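Purine nucleoside phosphorylase (PDB 6AXA) probably catalyses the reversible phosphorolysis of purine nucleosides such as inosine and guanosine, releasing the free base and a pentose 1-phosphate. Local coordinates at residues A[113-118]-A[225-230]; A[192-197]-A[221-226]. All coordinates share one frame; numbering follows the deposited sequence.

Following the chain from its N terminus, strand 112-121 in the middle of the sheet comes first, then strand 189-196, and finally the turn and helix that span 221-230. Contact 1 (113-118 with 225-230) closes the longer loop, of 106 intervening residues. Contact 2 (192-197 with 221-226) closes a short one of 23 residues that falls within the same span, and both loops end on helix 224-232, sharing P225 and E226. The helix thereby ties two strands of one mixed sheet. A probable hydrogen bond from N117 to T223 joins the contacts directly, and both reach the bound fluoro-oxindole at the C-terminal ends of those strands.

Contact 1. Residues A[113-118]-A[225-230]; sequences LLITNL and PEVIIA. With D4Y ((3S)-5-fluoro-3-hydroxy-1,3-dihydro-2H-indol-2-one), chain J; DMS (dimethyl sulfoxide), chain E.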
ATOM      1  N   LEU A 113      -5.514  25.601  -9.324  1.00 23.26           N
ATOM      2  CA  LEU A 113      -6.125  25.032  -8.123  1.00 23.59           C
ATOM      3  C   LEU A 113      -5.240  25.369  -6.928  1.00 23.48           C
ATOM      4  O   LEU A 113      -4.030  25.079  -6.965  1.00 25.14           O
ATOM      5  CB  LEU A 113      -6.295  23.514  -8.279  1.00 23.36           C
ATOM      6  CG  LEU A 113      -6.809  22.732  -7.081  1.00 23.83           C
ATOM      7  CD1 LEU A 113      -8.221  23.184  -6.662  1.00 23.68           C
ATOM      8  CD2 LEU A 113      -6.819  21.201  -7.425  1.00 23.10           C
ATOM      9  N   LEU A 114      -5.825  26.057  -5.913  1.00 22.75           N
ATOM     10  CA  LEU A 114      -5.144  26.437  -4.672  1.00 22.05           C
ATOM     11  C   LEU A 114      -5.634  25.535  -3.543  1.00 23.34           C
ATOM     12  O   LEU A 114      -6.846  25.390  -3.367  1.00 23.58           O
ATOM     13  CB  LEU A 114      -5.404  27.914  -4.322  1.00 24.29           C
ATOM     14  CG  LEU A 114      -5.167  28.936  -5.435  1.00 24.83           C
ATOM     15  CD1 LEU A 114      -5.532  30.381  -4.974  1.00 26.58           C
ATOM     16  CD2 LEU A 114      -3.712  28.948  -5.906  1.00 25.34           C
ATOM     17  N   ILE A 115      -4.694  24.928  -2.802  1.00 23.12           N
ATOM     18  CA  ILE A 115      -5.004  23.940  -1.762  1.00 23.11           C
ATOM     19  C   ILE A 115      -4.297  24.277  -0.438  1.00 24.24           C
ATOM     20  O   ILE A 115      -3.119  24.646  -0.437  1.00 24.72           O
ATOM     21  CB  ILE A 115      -4.583  22.534  -2.238  1.00 21.67           C
ATOM     22  CG1 ILE A 115      -5.198  22.163  -3.591  1.00 24.14           C
ATOM     23  CG2 ILE A 115      -5.003  21.486  -1.199  1.00 24.61           C
ATOM     24  CD1 ILE A 115      -4.596  20.848  -4.185  1.00 25.30           C
ATOM     25  N   THR A 116      -5.021  24.184   0.699  1.00 24.62           N
ATOM     26  CA  THR A 116      -4.373  24.193   2.015  1.00 23.91           C
ATOM     27  C   THR A 116      -4.694  22.898   2.767  1.00 23.96           C
ATOM     28  O   THR A 116      -5.703  22.228   2.494  1.00 24.38           O
ATOM     29  CB  THR A 116      -4.765  25.394   2.885  1.00 25.40           C
ATOM     30  OG1 THR A 116      -6.188  25.416   3.127  1.00 26.85           O
ATOM     31  CG2 THR A 116      -4.338  26.698   2.202  1.00 26.89           C
ATOM     32  N   ASN A 117      -3.821  22.561   3.726  1.00 23.44           N
ATOM     33  CA  ASN A 117      -4.031  21.401   4.601  1.00 22.33           C
ATOM     34  C   ASN A 117      -3.330  21.626   5.942  1.00 23.85           C
ATOM     35  O   ASN A 117      -2.513  22.545   6.092  1.00 23.05           O
ATOM     36  CB  ASN A 117      -3.536  20.087   3.941  1.00 22.14           C
ATOM     37  CG  ASN A 117      -2.046  20.055   3.671  1.00 23.76           C
ATOM     38  OD1 ASN A 117      -1.216  20.155   4.577  1.00 24.10           O
ATOM     39  ND2 ASN A 117      -1.679  19.877   2.394  1.00 25.55           N
ATOM     40  N   LEU A 118      -3.687  20.791   6.922  1.00 21.77           N
ATOM     41  CA  LEU A 118      -2.966  20.660   8.192  1.00 21.51           C
ATOM     42  C   LEU A 118      -2.050  19.435   8.144  1.00 23.72           C
ATOM     43  O   LEU A 118      -2.440  18.376   7.626  1.00 22.63           O
ATOM     44  CB  LEU A 118      -3.956  20.553   9.342  1.00 25.48           C
ATOM     45  CG  LEU A 118      -4.608  21.884   9.773  1.00 32.85           C
ATOM     46  CD1 LEU A 118      -5.971  21.607  10.319  1.00 43.12           C
ATOM     47  CD2 LEU A 118      -3.752  22.492  10.826  1.00 32.88           C
ATOM     48  N   PRO A 225      -3.941  13.067  -3.731  1.00 17.59           N
ATOM     49  CA  PRO A 225      -4.913  12.580  -4.756  1.00 17.83           C
ATOM     50  C   PRO A 225      -5.424  13.689  -5.670  1.00 18.27           C
ATOM     51  O   PRO A 225      -5.440  13.505  -6.920  1.00 18.50           O
ATOM     52  CB  PRO A 225      -6.020  11.923  -3.920  1.00 19.48           C
ATOM     53  CG  PRO A 225      -5.268  11.477  -2.633  1.00 18.43           C
ATOM     54  CD  PRO A 225      -4.319  12.635  -2.363  1.00 16.97           C
ATOM     55  N   GLU A 226      -5.811  14.852  -5.107  1.00 20.13           N
ATOM     56  CA  GLU A 226      -6.311  15.955  -5.932  1.00 22.79           C
ATOM     57  C   GLU A 226      -5.225  16.513  -6.840  1.00 22.72           C
ATOM     58  O   GLU A 226      -5.509  16.934  -7.974  1.00 22.31           O
ATOM     59  CB  GLU A 226      -6.865  17.101  -5.059  1.00 25.99           C
ATOM     60  CG  GLU A 226      -7.899  16.768  -4.050  1.00 28.19           C
ATOM     61  CD  GLU A 226      -7.301  16.354  -2.700  1.00 28.35           C
ATOM     62  OE1 GLU A 226      -6.854  15.245  -2.646  1.00 27.50           O
ATOM     63  OE2 GLU A 226      -7.275  17.152  -1.704  1.00 32.80           O
ATOM     64  N   VAL A 227      -3.997  16.642  -6.312  1.00 20.18           N
ATOM     65  CA  VAL A 227      -2.876  17.151  -7.109  1.00 19.43           C
ATOM     66  C   VAL A 227      -2.673  16.282  -8.340  1.00 19.55           C
ATOM     67  O   VAL A 227      -2.436  16.788  -9.453  1.00 20.33           O
ATOM     68  CB  VAL A 227      -1.591  17.215  -6.256  1.00 19.56           C
ATOM     69  CG1 VAL A 227      -0.372  17.505  -7.128  1.00 21.09           C
ATOM     70  CG2 VAL A 227      -1.712  18.303  -5.177  1.00 22.13           C
ATOM     71  N   ILE A 228      -2.727  14.957  -8.161  1.00 18.51           N
ATOM     72  CA  ILE A 228      -2.477  14.050  -9.289  1.00 19.14           C
ATOM     73  C   ILE A 228      -3.596  14.160 -10.339  1.00 18.79           C
ATOM     74  O   ILE A 228      -3.324  14.206 -11.553  1.00 18.90           O
ATOM     75  CB  ILE A 228      -2.281  12.607  -8.780  1.00 17.85           C
ATOM     76  CG1 ILE A 228      -0.929  12.492  -8.061  1.00 18.96           C
ATOM     77  CG2 ILE A 228      -2.356  11.568  -9.984  1.00 19.92           C
ATOM     78  CD1 ILE A 228      -0.644  11.157  -7.358  1.00 20.67           C
ATOM     79  N   ILE A 229      -4.855  14.228  -9.908  1.00 18.24           N
ATOM     80  CA  ILE A 229      -5.956  14.406 -10.877  1.00 18.42           C
ATOM     81  C   ILE A 229      -5.852  15.756 -11.602  1.00 19.61           C
ATOM     82  O   ILE A 229      -6.043  15.841 -12.830  1.00 19.24           O
ATOM     83  CB  ILE A 229      -7.319  14.217 -10.170  1.00 18.41           C
ATOM     84  CG1 ILE A 229      -7.473  12.804  -9.583  1.00 19.31           C
ATOM     85  CG2 ILE A 229      -8.515  14.511 -11.136  1.00 19.71           C
ATOM     86  CD1 ILE A 229      -7.310  11.646 -10.605  1.00 20.79           C
ATOM     87  N   ALA A 230      -5.473  16.811 -10.884  1.00 18.68           N
ATOM     88  CA  ALA A 230      -5.272  18.119 -11.513  1.00 19.62           C
ATOM     89  C   ALA A 230      -4.116  18.110 -12.511  1.00 20.39           C
ATOM     90  O   ALA A 230      -4.242  18.622 -13.629  1.00 20.98           O
ATOM     91  CB  ALA A 230      -5.021  19.175 -10.427  1.00 22.07           C
TER
HETATM   92  C7  D4Y J 309      -1.500  15.387  10.328  0.88 23.15           C
HETATM   93  C4  D4Y J 309      -0.631  16.652  12.603  0.88 23.96           C
HETATM   94  C5  D4Y J 309      -1.537  17.264  11.774  0.88 24.79           C
HETATM   95  C6  D4Y J 309      -1.976  16.655  10.619  0.88 25.44           C
HETATM   96  C3  D4Y J 309      -0.122  15.394  12.294  0.88 23.26           C
HETATM   97  C2  D4Y J 309      -0.573  14.787  11.145  0.88 22.22           C
HETATM   98  C1  D4Y J 309      -0.898  13.285   9.505  0.88 23.53           C
HETATM   99  F   D4Y J 309      -2.009  18.486  12.087  0.88 26.88           F
HETATM  100  C   D4Y J 309      -1.631  14.562   9.092  0.88 24.30           C
HETATM  101  O   D4Y J 309      -2.929  14.438   8.549  0.88 25.08           O
HETATM  102  N   D4Y J 309      -0.219  13.582  10.628  0.88 23.35           N
HETATM  103  O1  D4Y J 309      -0.803  12.242   8.837  0.88 25.31           O
HETATM  104  S   DMS E 304      -6.828  18.532   5.770  1.00 60.22           S
HETATM  105  O   DMS E 304      -6.248  19.693   6.496  1.00 61.08           O
HETATM  106  C1  DMS E 304      -5.604  17.284   5.363  1.00 62.98           C
HETATM  107  C2  DMS E 304      -7.782  17.658   6.996  1.00 64.19           C
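E226 meets the strand with the stem of its side chain, CB lying 4.5 Å from I115 CD1, while its flat carboxylate turns to R86, which holds OE2 in a salt bridge; T223 N adds a weak bond to the same oxygen. The second planar group, the amide of N117, stands further along the strand and has both ends engaged, OD1 with S241 and ND2 with T223. Around these groups the phosphorylase fold illustrates how a helix covers a sheet: strand 113-118 and helix 225-230 run antiparallel, at 169°, with their axes 10.5 Å apart.

Alternate strand residues supply the packing. I115 has CG1 beside its backbone N and anti to the carbonyl carbon (chi1 -54°), and the extended chain beyond carries CD1 down to V227 CG2 at 4.0 Å, the two side chains crossing at a slant. L113 sends CD2 to A230 CB, the whole of the alanine side chain, also at 4.0 Å. M105 of helix 95-108, packed on L113, and V237 of the neighbouring strand 236-246, which meets both V227 and A230, continue this buried apolar layer.

Past the helix, the same strand runs on to the ligand pocket, probably the active site. The carbonyl O of L118 approaches the fluorinated ring of the bound fluoro-oxindole obliquely, 3.5 Å from its C6, and L118 CB lies 3.9 Å from the fluorine. A dimethyl sulfoxide, probably from the crystallisation liquor, sits beside N117, as would suit the phosphate pocket of trimeric purine nucleoside phosphorylases. Its oxygen is gripped by two backbone amides, that of S35 and that of L118, whose N lies 2.8 Å from the sulfoxide O with an N-H...O angle of 162°.

Contact 2. Residues A[192-197]-A[221-226]; sequences GVYAFN and MSTVPE. With D4Y ((3S)-5-fluoro-3-hydroxy-1,3-dihydro-2H-indol-2-one), chain J.
F196 lays one face of its ring against P225, whose CD stands over that face 4.1 Å from the centroid, 28° off the normal, in a CH-pi contact; P225 CG lies above the plane on the same side, 3.5 Å from F196 CE2. V224 adds its CB obliquely at CD2 of the same ring, and its CG2 branch reaches across to Y194 CD2 at 3.8 Å. V224 thus wedges between two aromatic side chains of one strand, at the first turn of helix 224-232. Both rings have CG anti to the backbone N (chi1 near 180° in each), which swings them off the strand toward the turn.

The far end of Y194 is polar. Its OH accepts a nearly straight hydrogen bond from S222 N, 3.1 Å long, which ties down the backbone just ahead of the helix. A water in the ring plane, at its edge, is also hydrogen-bonded to this OH at 2.8 Å.

Next along, N197 and M221 run side by side into the ligand pocket. The carbonyl O of N197 takes a CA-H...O contact from M221 CA at 3.2 Å. N197 ND2 donates to O1 of the oxindole over 3.1 Å and also to T201 O, while M221 places its terminal CE 3.6 Å from the same ligand O1. F161 of the third subunit packs on M221. With E203 also bonded to the oxindole, an amide N-H donated to the ligand carbonyl beside a thioether methyl is consistent with a pocket that pairs polar anchoring with apolar cover.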
ATOM      1  N   GLY A 192       9.064  22.447   1.198  1.00 24.74           N
ATOM      2  CA  GLY A 192       9.344  21.075   1.581  1.00 25.16           C
ATOM      3  C   GLY A 192       8.546  20.013   0.839  1.00 24.39           C
ATOM      4  O   GLY A 192       7.652  20.299   0.030  1.00 23.98           O
ATOM      5  N   VAL A 193       8.940  18.768   1.116  1.00 22.07           N
ATOM      6  CA  VAL A 193       8.369  17.544   0.515  1.00 21.41           C
ATOM      7  C   VAL A 193       7.279  16.970   1.428  1.00 22.67           C
ATOM      8  O   VAL A 193       7.513  16.732   2.623  1.00 22.66           O
ATOM      9  CB  VAL A 193       9.480  16.496   0.277  1.00 22.84           C
ATOM     10  CG1 VAL A 193       8.901  15.144  -0.232  1.00 24.00           C
ATOM     11  CG2 VAL A 193      10.550  17.039  -0.700  1.00 24.87           C
ATOM     12  N   TYR A 194       6.100  16.701   0.857  1.00 20.18           N
ATOM     13  CA  TYR A 194       4.930  16.194   1.581  1.00 20.87           C
ATOM     14  C   TYR A 194       4.806  14.686   1.429  1.00 19.87           C
ATOM     15  O   TYR A 194       4.715  14.173   0.299  1.00 21.59           O
ATOM     16  CB  TYR A 194       3.679  16.857   1.025  1.00 20.56           C
ATOM     17  CG  TYR A 194       2.318  16.505   1.650  1.00 18.59           C
ATOM     18  CD1 TYR A 194       1.699  17.376   2.563  1.00 19.72           C
ATOM     19  CD2 TYR A 194       1.615  15.392   1.261  1.00 18.24           C
ATOM     20  CE1 TYR A 194       0.423  17.097   3.105  1.00 19.59           C
ATOM     21  CE2 TYR A 194       0.325  15.096   1.791  1.00 18.24           C
ATOM     22  CZ  TYR A 194      -0.267  15.947   2.699  1.00 19.83           C
ATOM     23  OH  TYR A 194      -1.529  15.708   3.229  1.00 21.27           O
ATOM     24  N   ALA A 195       4.774  13.978   2.559  1.00 19.72           N
ATOM     25  CA  ALA A 195       4.495  12.528   2.577  1.00 19.43           C
ATOM     26  C   ALA A 195       3.005  12.287   2.755  1.00 19.93           C
ATOM     27  O   ALA A 195       2.413  12.773   3.717  1.00 19.43           O
ATOM     28  CB  ALA A 195       5.226  11.839   3.729  1.00 21.42           C
ATOM     29  N   PHE A 196       2.413  11.472   1.876  1.00 18.41           N
ATOM     30  CA  PHE A 196       0.989  11.113   1.957  1.00 17.68           C
ATOM     31  C   PHE A 196       0.878   9.857   2.813  1.00 18.76           C
ATOM     32  O   PHE A 196       1.275   8.774   2.381  1.00 17.99           O
ATOM     33  CB  PHE A 196       0.433  10.922   0.539  1.00 18.87           C
ATOM     34  CG  PHE A 196      -1.045  10.553   0.450  1.00 18.66           C
ATOM     35  CD1 PHE A 196      -1.912  10.774   1.501  1.00 20.53           C
ATOM     36  CD2 PHE A 196      -1.560   9.941  -0.730  1.00 18.50           C
ATOM     37  CE1 PHE A 196      -3.284  10.441   1.395  1.00 20.32           C
ATOM     38  CE2 PHE A 196      -2.896   9.586  -0.823  1.00 17.22           C
ATOM     39  CZ  PHE A 196      -3.771   9.815   0.235  1.00 18.43           C
ATOM     40  N   ASN A 197       0.384  10.026   4.050  1.00 19.53           N
ATOM     41  CA  ASN A 197      -0.060   8.942   4.942  1.00 18.80           C
ATOM     42  C   ASN A 197      -1.541   8.684   4.677  1.00 17.80           C
ATOM     43  O   ASN A 197      -2.380   9.540   4.946  1.00 18.15           O
ATOM     44  CB  ASN A 197       0.170   9.396   6.397  1.00 19.35           C
ATOM     45  CG  ASN A 197      -0.501   8.527   7.449  1.00 18.85           C
ATOM     46  OD1 ASN A 197      -0.720   7.310   7.295  1.00 19.91           O
ATOM     47  ND2 ASN A 197      -0.809   9.182   8.593  1.00 19.52           N
ATOM     48  N   MET A 221      -2.715  13.499   5.358  1.00 18.58           N
ATOM     49  CA  MET A 221      -3.661  12.504   4.854  1.00 18.79           C
ATOM     50  C   MET A 221      -4.519  12.983   3.679  1.00 18.82           C
ATOM     51  O   MET A 221      -5.576  12.393   3.422  1.00 19.90           O
ATOM     52  CB  MET A 221      -4.597  12.044   5.990  1.00 21.04           C
ATOM     53  CG  MET A 221      -3.913  11.515   7.213  1.00 20.40           C
ATOM     54  SD  MET A 221      -5.125  11.295   8.588  1.00 20.41           S
ATOM     55  CE  MET A 221      -4.001  11.183   9.994  1.00 21.37           C
ATOM     56  N   SER A 222      -4.122  14.039   2.979  1.00 18.43           N
ATOM     57  CA  SER A 222      -4.931  14.582   1.880  1.00 19.85           C
ATOM     58  C   SER A 222      -4.006  15.053   0.763  1.00 21.23           C
ATOM     59  O   SER A 222      -2.820  14.687   0.697  1.00 19.46           O
ATOM     60  CB  SER A 222      -5.816  15.727   2.385  1.00 23.00           C
ATOM     61  OG  SER A 222      -4.996  16.849   2.662  1.00 24.80           O
ATOM     62  N   THR A 223      -4.585  15.864  -0.160  1.00 20.17           N
ATOM     63  CA  THR A 223      -3.873  16.730  -1.105  1.00 20.25           C
ATOM     64  C   THR A 223      -3.246  15.992  -2.297  1.00 21.35           C
ATOM     65  O   THR A 223      -3.544  16.333  -3.451  1.00 21.03           O
ATOM     66  CB  THR A 223      -2.837  17.561  -0.339  1.00 22.11           C
ATOM     67  OG1 THR A 223      -3.539  18.405   0.597  1.00 21.59           O
ATOM     68  CG2 THR A 223      -2.045  18.467  -1.274  1.00 21.95           C
ATOM     69  N   VAL A 224      -2.409  14.984  -2.066  1.00 18.69           N
ATOM     70  CA  VAL A 224      -1.783  14.250  -3.190  1.00 18.56           C
ATOM     71  C   VAL A 224      -2.809  13.660  -4.162  1.00 19.05           C
ATOM     72  O   VAL A 224      -2.579  13.737  -5.393  1.00 19.29           O
ATOM     73  CB  VAL A 224      -0.787  13.212  -2.642  1.00 18.92           C
ATOM     74  CG1 VAL A 224      -0.284  12.243  -3.694  1.00 20.85           C
ATOM     75  CG2 VAL A 224       0.401  13.926  -2.004  1.00 20.44           C
ATOM     76  N   PRO A 225      -3.941  13.067  -3.731  1.00 17.59           N
ATOM     77  CA  PRO A 225      -4.913  12.580  -4.756  1.00 17.83           C
ATOM     78  C   PRO A 225      -5.424  13.689  -5.670  1.00 18.27           C
ATOM     79  O   PRO A 225      -5.440  13.505  -6.920  1.00 18.50           O
ATOM     80  CB  PRO A 225      -6.020  11.923  -3.920  1.00 19.48           C
ATOM     81  CG  PRO A 225      -5.268  11.477  -2.633  1.00 18.43           C
ATOM     82  CD  PRO A 225      -4.319  12.635  -2.363  1.00 16.97           C
ATOM     83  N   GLU A 226      -5.811  14.852  -5.107  1.00 20.13           N
ATOM     84  CA  GLU A 226      -6.311  15.955  -5.932  1.00 22.79           C
ATOM     85  C   GLU A 226      -5.225  16.513  -6.840  1.00 22.72           C
ATOM     86  O   GLU A 226      -5.509  16.934  -7.974  1.00 22.31           O
ATOM     87  CB  GLU A 226      -6.865  17.101  -5.059  1.00 25.99           C
ATOM     88  CG  GLU A 226      -7.899  16.768  -4.050  1.00 28.19           C
ATOM     89  CD  GLU A 226      -7.301  16.354  -2.700  1.00 28.35           C
ATOM     90  OE1 GLU A 226      -6.854  15.245  -2.646  1.00 27.50           O
ATOM     91  OE2 GLU A 226      -7.275  17.152  -1.704  1.00 32.80           O
TER
HETATM   92  C7  D4Y J 309      -1.500  15.387  10.328  0.88 23.15           C
HETATM   93  C4  D4Y J 309      -0.631  16.652  12.603  0.88 23.96           C
HETATM   94  C5  D4Y J 309      -1.537  17.264  11.774  0.88 24.79           C
HETATM   95  C6  D4Y J 309      -1.976  16.655  10.619  0.88 25.44           C
HETATM   96  C3  D4Y J 309      -0.122  15.394  12.294  0.88 23.26           C
HETATM   97  C2  D4Y J 309      -0.573  14.787  11.145  0.88 22.22           C
HETATM   98  C1  D4Y J 309      -0.898  13.285   9.505  0.88 23.53           C
HETATM   99  F   D4Y J 309      -2.009  18.486  12.087  0.88 26.88           F
HETATM  100  C   D4Y J 309      -1.631  14.562   9.092  0.88 24.30           C
HETATM  101  O   D4Y J 309      -2.929  14.438   8.549  0.88 25.08           O
HETATM  102  N   D4Y J 309      -0.219  13.582  10.628  0.88 23.35           N
HETATM  103  O1  D4Y J 309      -0.803  12.242   8.837  0.88 25.31           O
HETATM  104  O   HOH W   1      -2.831  17.069   5.304  1.00 24.41           O